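Local atomic coordinates of photoreceptor-histidine kinase BphP (Stigmatella aurantiaca DW4/3-1, PDB entry 6BAF), a protein that probably senses red and far-red light through a bilin chromophore and relays the signal as a histidine kinase, in control of myxobacterial cell development. Residues A159-F164 with S171-A176; L201-W206 with D264-G269. All coordinates share one frame; numbering follows the deposited sequence.

Contact 1 (A159-F164 with S171-A176); sequences AIIYRF and SVIAEA. With BLR (3-[5-[(Z)-(4-ethenyl-3-methyl-5-oxidanylidene-pyrrol-2-ylidene)methyl]-2-[[5-[(Z)-(3-ethenyl-4-methyl-5-oxidanylidene-pyrrol-2-ylidene)methyl]-3-(3-hydroxy-3-oxopropyl)-4-methyl-1H-pyrrol-2-yl]methyl]-4-methyl-1H-pyrrol-3-yl]propanoic acid), chain B.
Ala159 and Ala176 join their backbones in both directions, with each N-H meeting the other residue's oxygen at 2.9 Å (Ala159 N to Ala176 O, Ala176 N to Ala159 O). At the other end Arg163 and Ser171 pair likewise, the bond from Arg163 N to Ser171 O being nearly straight at 169°. Between these pairs the register slips: two steps from Ile160 to Tyr162 face three from Val172 to Glu175, as in a beta bulge. The bond from Ile161 N to Ala174 O is bent (150°), and Ala174 N is buried with no partner in the model. The strands form an antiparallel beta hairpin of the GAF domain, one face toward the chromophore and the other toward helix 139-154.

On the helix side, Ala174, small enough to fit beneath helix 139-154, sets its CB against Ile161 CG1. Ile173, the extra residue, leads off beside the sheet and bends its end back, CG1 lying 3.8 Å from Ile161 CG2.

On the chromophore side, Ile160 and Val172 cross at about a right angle, CD1 to CG2 at 3.8 Å. The same Ile160 CD1 lies 3.9 Å from the vinyl carbon CBB of BLR. With CG anti to the backbone N (chi1 -174°), the Tyr162 ring has Val172 CG2 at its edge and Ser171 N over one face, near the rim, while its OH comes 3.7 Å from the BLR methyl CMB. A serine here would probably leave that methyl and Val172 CG2 without their aromatic neighbour, opening a gap between strand and chromophore. Glu175, extended along Ile160 CG2, gives its carboxylate to the backbone N-H groups of Tyr184 and Leu185.

Contact 2 (L201-W206 with D264-G269); sequences LYQLNW and DGKLWG. With BLR (3-[5-[(Z)-(4-ethenyl-3-methyl-5-oxidanylidene-pyrrol-2-ylidene)methyl]-2-[[5-[(Z)-(3-ethenyl-4-methyl-5-oxidanylidene-pyrrol-2-ylidene)methyl]-3-(3-hydroxy-3-oxopropyl)-4-methyl-1H-pyrrol-2-yl]methyl]-4-methyl-1H-pyrrol-3-yl]propanoic acid), chain B.
Gly265 and Lys266 pass near the side-chain oxygen of Gln203, Gly265 only at its margin, where the chain turns from strand 255-263 into strand 266-275. Gly265 has positive phi (72°), a conformation that glycine adopts easily. Lys266 passes its CA 3.5 Å from Gln203 OE1, while its side chain sets off away from the partner segment, as suits a charged residue at the surface.

Leu267 carries the contact. Its backbone N donates to Gln203 OE1 at 3.0 Å, an almost straight bond (166°) that arrives tilted from the plane of the amide carbonyl. Gln203, extended beyond CG, is long enough to span the gap, and its CG rests 3.6 Å from Leu267 CB. The leucine is branched and apolar, so it also fills the buried side: CD2 lies 4.3 Å from Tyr202 CB, with Phe164 and Ser260 beside it. Next along, Trp268 and Gly269 together pair with Leu261 of strand 255-263, the extra residue making a classic beta bulge.

Behind this junction, Trp206 NE1 donates to Gln203 O from above its carbonyl plane, tying down the turn that follows helix 196-202. Tyr202 points its ring the other way, and its OH gives a short 2.5 Å hydrogen bond to the propionate oxygen O1D of BLR, which lies at the ring edge, in its plane. Arg208 makes a cation-pi contact with the same ring. A neutral amide thus joins strand to turn without adding charge, whereas the phenol meets a carboxylate that is probably ionised and would be partly stabilised by this donor.

How the contacts relate
Contact 1 closes before contact 2 opens along the chain, and both belong to the GAF domain, their centres about 16 Å apart. They share one antiparallel sheet, in which strands 158-164 and 266-275 are neighbours: contact 1 pairs the first with strand 170-177, while contact 2 links the start of the second to the end of helix 196-202. The two meet where Phe164 N lies 3.1 Å from Trp268 O, a probable hydrogen bond, and the Phe164 ring packs on Leu267. Contact 1 touches BLR at the methyl and vinyl groups of a terminal, carbonyl-bearing pyrrolone ring, contact 2 through Tyr202, off the sheet, at the propionates; the sheet thus carries one pocket wall directly and is tied at strand 266-275 to the helix end that supplies another.

Contact 1 (A159-F164 with S171-A176)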
loop_
_atom_site.group_PDB
_atom_site.type_symbol
_atom_site.label_atom_id
_atom_site.label_comp_id
_atom_site.label_asym_id
_atom_site.label_seq_id
_atom_site.Cartn_x
_atom_site.Cartn_y
_atom_site.Cartn_z
ATOM N N ALA A 159 12.897 -13.676 12.450
ATOM C CA ALA A 159 11.562 -13.794 11.897
ATOM C C ALA A 159 11.455 -15.191 11.329
ATOM O O ALA A 159 12.334 -15.609 10.569
ATOM C CB ALA A 159 11.278 -12.750 10.791
ATOM N N ILE A 160 10.386 -15.917 11.678
ATOM C CA ILE A 160 10.191 -17.267 11.182
ATOM C C ILE A 160 8.807 -17.374 10.575
ATOM O O ILE A 160 7.918 -16.563 10.854
ATOM C CB ILE A 160 10.379 -18.326 12.298
ATOM C CG1 ILE A 160 9.303 -18.147 13.398
ATOM C CG2 ILE A 160 11.782 -18.193 12.900
ATOM C CD1 ILE A 160 9.109 -19.417 14.328
ATOM N N ILE A 161 8.636 -18.374 9.717
ATOM C CA ILE A 161 7.325 -18.920 9.400
ATOM C C ILE A 161 7.107 -20.137 10.298
ATOM O O ILE A 161 7.899 -21.086 10.283
ATOM C CB ILE A 161 7.192 -19.338 7.929
ATOM C CG1 ILE A 161 7.438 -18.163 6.948
ATOM C CG2 ILE A 161 5.793 -19.878 7.742
ATOM C CD1 ILE A 161 6.551 -16.969 7.194
ATOM N N TYR A 162 6.027 -20.128 11.062
ATOM C CA TYR A 162 5.695 -21.198 11.986
ATOM C C TYR A 162 4.438 -21.848 11.437
ATOM O O TYR A 162 3.376 -21.230 11.430
ATOM C CB TYR A 162 5.479 -20.615 13.376
ATOM C CG TYR A 162 5.258 -21.652 14.478
ATOM C CD1 TYR A 162 6.341 -22.356 15.022
ATOM C CD2 TYR A 162 3.977 -21.915 14.974
ATOM C CE1 TYR A 162 6.162 -23.292 16.048
ATOM C CE2 TYR A 162 3.777 -22.862 16.014
ATOM C CZ TYR A 162 4.879 -23.536 16.542
ATOM O OH TYR A 162 4.716 -24.466 17.550
ATOM N N ARG A 163 4.543 -23.069 10.961
ATOM C CA ARG A 163 3.433 -23.709 10.287
ATOM C C ARG A 163 2.814 -24.780 11.185
ATOM O O ARG A 163 3.542 -25.544 11.815
ATOM C CB ARG A 163 3.912 -24.348 8.987
ATOM C CG ARG A 163 2.759 -24.941 8.224
ATOM C CD ARG A 163 3.261 -25.729 7.033
ATOM N NE ARG A 163 2.107 -26.195 6.266
ATOM C CZ ARG A 163 2.189 -26.754 5.060
ATOM N NH1 ARG A 163 3.387 -26.913 4.474
ATOM N NH2 ARG A 163 1.070 -27.131 4.441
ATOM N N PHE A 164 1.477 -24.834 11.239
ATOM C CA PHE A 164 0.749 -25.795 12.065
ATOM C C PHE A 164 0.493 -27.086 11.299
ATOM O O PHE A 164 0.134 -27.060 10.119
ATOM C CB PHE A 164 -0.597 -25.216 12.530
ATOM C CG PHE A 164 -0.476 -23.990 13.451
ATOM C CD1 PHE A 164 -0.015 -24.116 14.763
ATOM C CD2 PHE A 164 -0.832 -22.719 12.988
ATOM C CE1 PHE A 164 0.119 -23.011 15.605
ATOM C CE2 PHE A 164 -0.719 -21.578 13.812
ATOM C CZ PHE A 164 -0.241 -21.709 15.142
ATOM N N SER A 171 5.910 -26.211 13.276
ATOM C CA SER A 171 7.241 -26.393 12.729
ATOM C C SER A 171 7.790 -25.064 12.245
ATOM O O SER A 171 7.069 -24.316 11.570
ATOM C CB SER A 171 7.218 -27.335 11.542
ATOM O OG SER A 171 6.835 -28.610 11.976
ATOM N N VAL A 172 9.064 -24.799 12.548
ATOM C CA VAL A 172 9.784 -23.641 12.019
ATOM C C VAL A 172 10.281 -24.013 10.626
ATOM O O VAL A 172 11.320 -24.673 10.475
ATOM C CB VAL A 172 10.931 -23.217 12.921
ATOM C CG1 VAL A 172 11.609 -21.971 12.335
ATOM C CG2 VAL A 172 10.413 -22.961 14.346
ATOM N N ILE A 173 9.532 -23.612 9.597
ATOM C CA ILE A 173 9.875 -24.000 8.227
ATOM C C ILE A 173 10.691 -22.946 7.468
ATOM O O ILE A 173 11.206 -23.253 6.386
ATOM C CB ILE A 173 8.611 -24.351 7.428
ATOM C CG1 ILE A 173 7.782 -23.082 7.151
ATOM C CG2 ILE A 173 7.803 -25.437 8.136
ATOM C CD1 ILE A 173 6.531 -23.370 6.243
ATOM N N ALA A 174 10.830 -21.733 7.979
ATOM C CA ALA A 174 11.712 -20.747 7.352
ATOM C C ALA A 174 12.160 -19.766 8.412
ATOM O O ALA A 174 11.420 -19.472 9.360
ATOM C CB ALA A 174 11.040 -19.983 6.196
ATOM N N GLU A 175 13.381 -19.276 8.269
ATOM C CA GLU A 175 13.914 -18.372 9.273
ATOM C C GLU A 175 14.880 -17.370 8.656
ATOM O O GLU A 175 15.778 -17.762 7.911
ATOM C CB GLU A 175 14.636 -19.170 10.351
ATOM C CG GLU A 175 15.340 -18.356 11.407
ATOM C CD GLU A 175 15.883 -19.298 12.519
ATOM O OE1 GLU A 175 16.534 -20.319 12.172
ATOM O OE2 GLU A 175 15.636 -19.053 13.727
ATOM N N ALA A 176 14.753 -16.102 9.044
ATOM C CA ALA A 176 15.775 -15.099 8.828
ATOM C C ALA A 176 16.170 -14.520 10.166
ATOM O O ALA A 176 15.307 -14.213 10.996
ATOM C CB ALA A 176 15.261 -13.989 7.886
HETATM C CHA BLR B . 0.988 -17.232 22.523
HETATM N NA BLR B . 3.016 -18.620 21.909
HETATM C C1A BLR B . 2.179 -17.599 21.677
HETATM C C2A BLR B . 2.559 -16.909 20.521
HETATM C C3A BLR B . 3.640 -17.538 20.016
HETATM C C4A BLR B . 3.925 -18.591 20.897
HETATM C CMA BLR B . 4.379 -17.126 18.708
HETATM C CAA BLR B . 1.835 -15.686 19.955
HETATM C CBA BLR B . 2.240 -14.365 20.659
HETATM C CGA BLR B . 3.610 -13.859 20.182
HETATM O O1A BLR B . 3.735 -13.609 18.947
HETATM O O2A BLR B . 4.612 -13.694 20.978
HETATM C CHB BLR B . 5.006 -19.648 20.841
HETATM N NB BLR B . 6.979 -18.273 20.092
HETATM C C1B BLR B . 6.172 -19.539 20.269
HETATM C C2B BLR B . 6.985 -20.641 19.702
HETATM C C3B BLR B . 8.199 -20.155 19.184
HETATM C C4B BLR B . 8.271 -18.681 19.384
HETATM C CMB BLR B . 6.586 -22.120 19.645
HETATM O OB BLR B . 9.142 -17.939 19.093
HETATM C CAB BLR B . 9.230 -21.067 18.498
HETATM C CBB BLR B . 10.291 -20.582 17.895
HETATM N NC BLR B . 2.661 -21.167 26.013
HETATM C C1C BLR B . 3.457 -22.353 26.530
HETATM C C2C BLR B . 2.597 -22.985 27.575
HETATM C C3C BLR B . 1.359 -22.306 27.720
HETATM C C4C BLR B . 1.344 -21.149 26.770
HETATM C CMC BLR B . 3.032 -24.219 28.337
HETATM O OC BLR B . 4.537 -22.699 26.194
HETATM C CAC BLR B . 0.230 -22.676 28.701
HETATM C CBC BLR B . -0.293 -23.915 28.747
HETATM C CHD BLR B . 0.375 -20.297 26.631
HETATM N ND BLR B . 1.159 -19.040 24.369
HETATM C C1D BLR B . 0.292 -19.248 25.550
HETATM C C2D BLR B . -0.761 -18.248 25.604
HETATM C C3D BLR B . -0.596 -17.401 24.429
HETATM C C4D BLR B . 0.584 -17.871 23.616
HETATM C CMD BLR B . -1.842 -18.152 26.689
HETATM C CAD BLR B . -1.457 -16.208 24.071
HETATM C CBD BLR B . -0.751 -14.946 24.539
HETATM C CGD BLR B . -1.800 -13.890 24.249
HETATM O O1D BLR B . -2.167 -13.693 23.041
HETATM O O2D BLR B . -2.350 -13.297 25.226
#

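Contact 2 (L201-W206 with D264-G269)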
loop_
_atom_site.group_PDB
_atom_site.type_symbol
_atom_site.label_atom_id
_atom_site.label_comp_id
_atom_site.label_asym_id
_atom_site.label_seq_id
_atom_site.Cartn_x
_atom_site.Cartn_y
_atom_site.Cartn_z
ATOM N N LEU A 201 -8.400 -17.011 18.871
ATOM C CA LEU A 201 -8.300 -15.563 18.777
ATOM C C LEU A 201 -7.490 -15.142 17.548
ATOM O O LEU A 201 -7.840 -14.169 16.869
ATOM C CB LEU A 201 -7.673 -15.025 20.052
ATOM C CG LEU A 201 -7.386 -13.530 20.040
ATOM C CD1 LEU A 201 -8.675 -12.761 19.832
ATOM C CD2 LEU A 201 -6.785 -13.176 21.371
ATOM N N TYR A 202 -6.412 -15.871 17.230
ATOM C CA TYR A 202 -5.550 -15.414 16.148
ATOM C C TYR A 202 -6.183 -15.679 14.796
ATOM O O TYR A 202 -5.743 -15.101 13.801
ATOM C CB TYR A 202 -4.165 -16.057 16.223
ATOM C CG TYR A 202 -3.420 -15.798 17.534
ATOM C CD1 TYR A 202 -3.807 -14.765 18.398
ATOM C CD2 TYR A 202 -2.326 -16.586 17.901
ATOM C CE1 TYR A 202 -3.137 -14.543 19.601
ATOM C CE2 TYR A 202 -1.627 -16.362 19.096
ATOM C CZ TYR A 202 -2.049 -15.358 19.944
ATOM O OH TYR A 202 -1.352 -15.123 21.115
ATOM N N GLN A 203 -7.216 -16.525 14.732
ATOM C CA GLN A 203 -7.978 -16.641 13.492
ATOM C C GLN A 203 -8.829 -15.415 13.224
ATOM O O GLN A 203 -9.297 -15.235 12.095
ATOM C CB GLN A 203 -8.904 -17.856 13.519
ATOM C CG GLN A 203 -8.198 -19.095 13.163
ATOM C CD GLN A 203 -9.113 -20.293 13.056
ATOM O OE1 GLN A 203 -8.680 -21.346 12.580
ATOM N NE2 GLN A 203 -10.373 -20.159 13.520
ATOM N N LEU A 204 -9.076 -14.591 14.237
ATOM C CA LEU A 204 -9.944 -13.433 14.065
ATOM C C LEU A 204 -9.177 -12.133 14.049
ATOM O O LEU A 204 -9.580 -11.197 13.366
ATOM C CB LEU A 204 -10.982 -13.369 15.195
ATOM C CG LEU A 204 -11.857 -14.618 15.385
ATOM C CD1 LEU A 204 -12.698 -14.456 16.611
ATOM C CD2 LEU A 204 -12.738 -14.874 14.180
ATOM N N ASN A 205 -8.111 -12.057 14.831
ATOM C CA ASN A 205 -7.298 -10.863 15.011
ATOM C C ASN A 205 -5.901 -11.252 14.518
ATOM O O ASN A 205 -5.200 -12.038 15.184
ATOM C CB ASN A 205 -7.295 -10.422 16.483
ATOM C CG ASN A 205 -6.447 -9.196 16.692
ATOM O OD1 ASN A 205 -5.717 -8.833 15.792
ATOM N ND2 ASN A 205 -6.534 -8.541 17.850
ATOM N N TRP A 206 -5.490 -10.715 13.363
ATOM C CA TRP A 206 -4.359 -11.278 12.624
ATOM C C TRP A 206 -3.002 -10.693 12.996
ATOM O O TRP A 206 -1.988 -11.123 12.433
ATOM C CB TRP A 206 -4.593 -11.123 11.123
ATOM C CG TRP A 206 -5.774 -11.888 10.660
ATOM C CD1 TRP A 206 -6.377 -12.972 11.291
ATOM C CD2 TRP A 206 -6.519 -11.651 9.464
ATOM N NE1 TRP A 206 -7.443 -13.421 10.532
ATOM C CE2 TRP A 206 -7.556 -12.618 9.415
ATOM C CE3 TRP A 206 -6.412 -10.706 8.424
ATOM C CZ2 TRP A 206 -8.482 -12.656 8.373
ATOM C CZ3 TRP A 206 -7.331 -10.746 7.384
ATOM C CH2 TRP A 206 -8.342 -11.722 7.357
ATOM N N ASP A 264 -8.096 -20.947 3.612
ATOM C CA ASP A 264 -9.461 -21.476 3.647
ATOM C C ASP A 264 -10.168 -21.122 4.958
ATOM O O ASP A 264 -10.871 -21.948 5.542
ATOM C CB ASP A 264 -9.487 -22.999 3.428
ATOM C CG ASP A 264 -8.885 -23.436 2.066
ATOM O OD1 ASP A 264 -8.074 -24.413 2.057
ATOM O OD2 ASP A 264 -9.229 -22.820 1.016
ATOM N N GLY A 265 -9.976 -19.895 5.443
ATOM C CA GLY A 265 -10.654 -19.481 6.668
ATOM C C GLY A 265 -10.138 -20.111 7.952
ATOM O O GLY A 265 -10.760 -19.962 9.012
ATOM N N LYS A 266 -8.995 -20.773 7.915
ATOM C CA LYS A 266 -8.492 -21.486 9.073
ATOM C C LYS A 266 -7.024 -21.132 9.259
ATOM O O LYS A 266 -6.319 -20.880 8.279
ATOM C CB LYS A 266 -8.745 -22.993 8.866
ATOM C CG LYS A 266 -7.777 -23.930 9.523
ATOM C CD LYS A 266 -8.298 -25.382 9.462
ATOM C CE LYS A 266 -7.163 -26.407 9.534
ATOM N NZ LYS A 266 -7.324 -27.422 8.444
ATOM N N LEU A 267 -6.579 -21.051 10.520
ATOM C CA LEU A 267 -5.211 -20.641 10.810
ATOM C C LEU A 267 -4.246 -21.668 10.254
ATOM O O LEU A 267 -4.410 -22.868 10.469
ATOM C CB LEU A 267 -4.996 -20.481 12.308
ATOM C CG LEU A 267 -3.719 -19.845 12.825
ATOM C CD1 LEU A 267 -3.602 -18.344 12.366
ATOM C CD2 LEU A 267 -3.706 -19.953 14.391
ATOM N N TRP A 268 -3.282 -21.198 9.468
ATOM C CA TRP A 268 -2.327 -22.043 8.763
ATOM C C TRP A 268 -0.953 -21.994 9.396
ATOM O O TRP A 268 -0.213 -22.984 9.368
ATOM C CB TRP A 268 -2.220 -21.572 7.299
ATOM C CG TRP A 268 -1.325 -22.381 6.373
ATOM C CD1 TRP A 268 -1.702 -23.433 5.557
ATOM C CD2 TRP A 268 0.087 -22.210 6.175
ATOM N NE1 TRP A 268 -0.610 -23.887 4.849
ATOM C CE2 TRP A 268 0.491 -23.148 5.202
ATOM C CE3 TRP A 268 1.038 -21.318 6.687
ATOM C CZ2 TRP A 268 1.801 -23.238 4.763
ATOM C CZ3 TRP A 268 2.322 -21.414 6.260
ATOM C CH2 TRP A 268 2.699 -22.365 5.287
ATOM N N GLY A 269 -0.638 -20.876 10.026
ATOM C CA GLY A 269 0.716 -20.619 10.443
ATOM C C GLY A 269 0.790 -19.210 10.961
ATOM O O GLY A 269 -0.211 -18.497 11.042
HETATM C CHA BLR B . 0.988 -17.232 22.523
HETATM N NA BLR B . 3.016 -18.620 21.909
HETATM C C1A BLR B . 2.179 -17.599 21.677
HETATM C C2A BLR B . 2.559 -16.909 20.521
HETATM C C3A BLR B . 3.640 -17.538 20.016
HETATM C C4A BLR B . 3.925 -18.591 20.897
HETATM C CMA BLR B . 4.379 -17.126 18.708
HETATM C CAA BLR B . 1.835 -15.686 19.955
HETATM C CBA BLR B . 2.240 -14.365 20.659
HETATM C CGA BLR B . 3.610 -13.859 20.182
HETATM O O1A BLR B . 3.735 -13.609 18.947
HETATM O O2A BLR B . 4.612 -13.694 20.978
HETATM C CHB BLR B . 5.006 -19.648 20.841
HETATM N NB BLR B . 6.979 -18.273 20.092
HETATM C C1B BLR B . 6.172 -19.539 20.269
HETATM C C2B BLR B . 6.985 -20.641 19.702
HETATM C C3B BLR B . 8.199 -20.155 19.184
HETATM C C4B BLR B . 8.271 -18.681 19.384
HETATM C CMB BLR B . 6.586 -22.120 19.645
HETATM O OB BLR B . 9.142 -17.939 19.093
HETATM C CAB BLR B . 9.230 -21.067 18.498
HETATM C CBB BLR B . 10.291 -20.582 17.895
HETATM N NC BLR B . 2.661 -21.167 26.013
HETATM C C1C BLR B . 3.457 -22.353 26.530
HETATM C C2C BLR B . 2.597 -22.985 27.575
HETATM C C3C BLR B . 1.359 -22.306 27.720
HETATM C C4C BLR B . 1.344 -21.149 26.770
HETATM C CMC BLR B . 3.032 -24.219 28.337
HETATM O OC BLR B . 4.537 -22.699 26.194
HETATM C CAC BLR B . 0.230 -22.676 28.701
HETATM C CBC BLR B . -0.293 -23.915 28.747
HETATM C CHD BLR B . 0.375 -20.297 26.631
HETATM N ND BLR B . 1.159 -19.040 24.369
HETATM C C1D BLR B . 0.292 -19.248 25.550
HETATM C C2D BLR B . -0.761 -18.248 25.604
HETATM C C3D BLR B . -0.596 -17.401 24.429
HETATM C C4D BLR B . 0.584 -17.871 23.616
HETATM C CMD BLR B . -1.842 -18.152 26.689
HETATM C CAD BLR B . -1.457 -16.208 24.071
HETATM C CBD BLR B . -0.751 -14.946 24.539
HETATM C CGD BLR B . -1.800 -13.890 24.249
HETATM O O1D BLR B . -2.167 -13.693 23.041
HETATM O O2D BLR B . -2.350 -13.297 25.226
#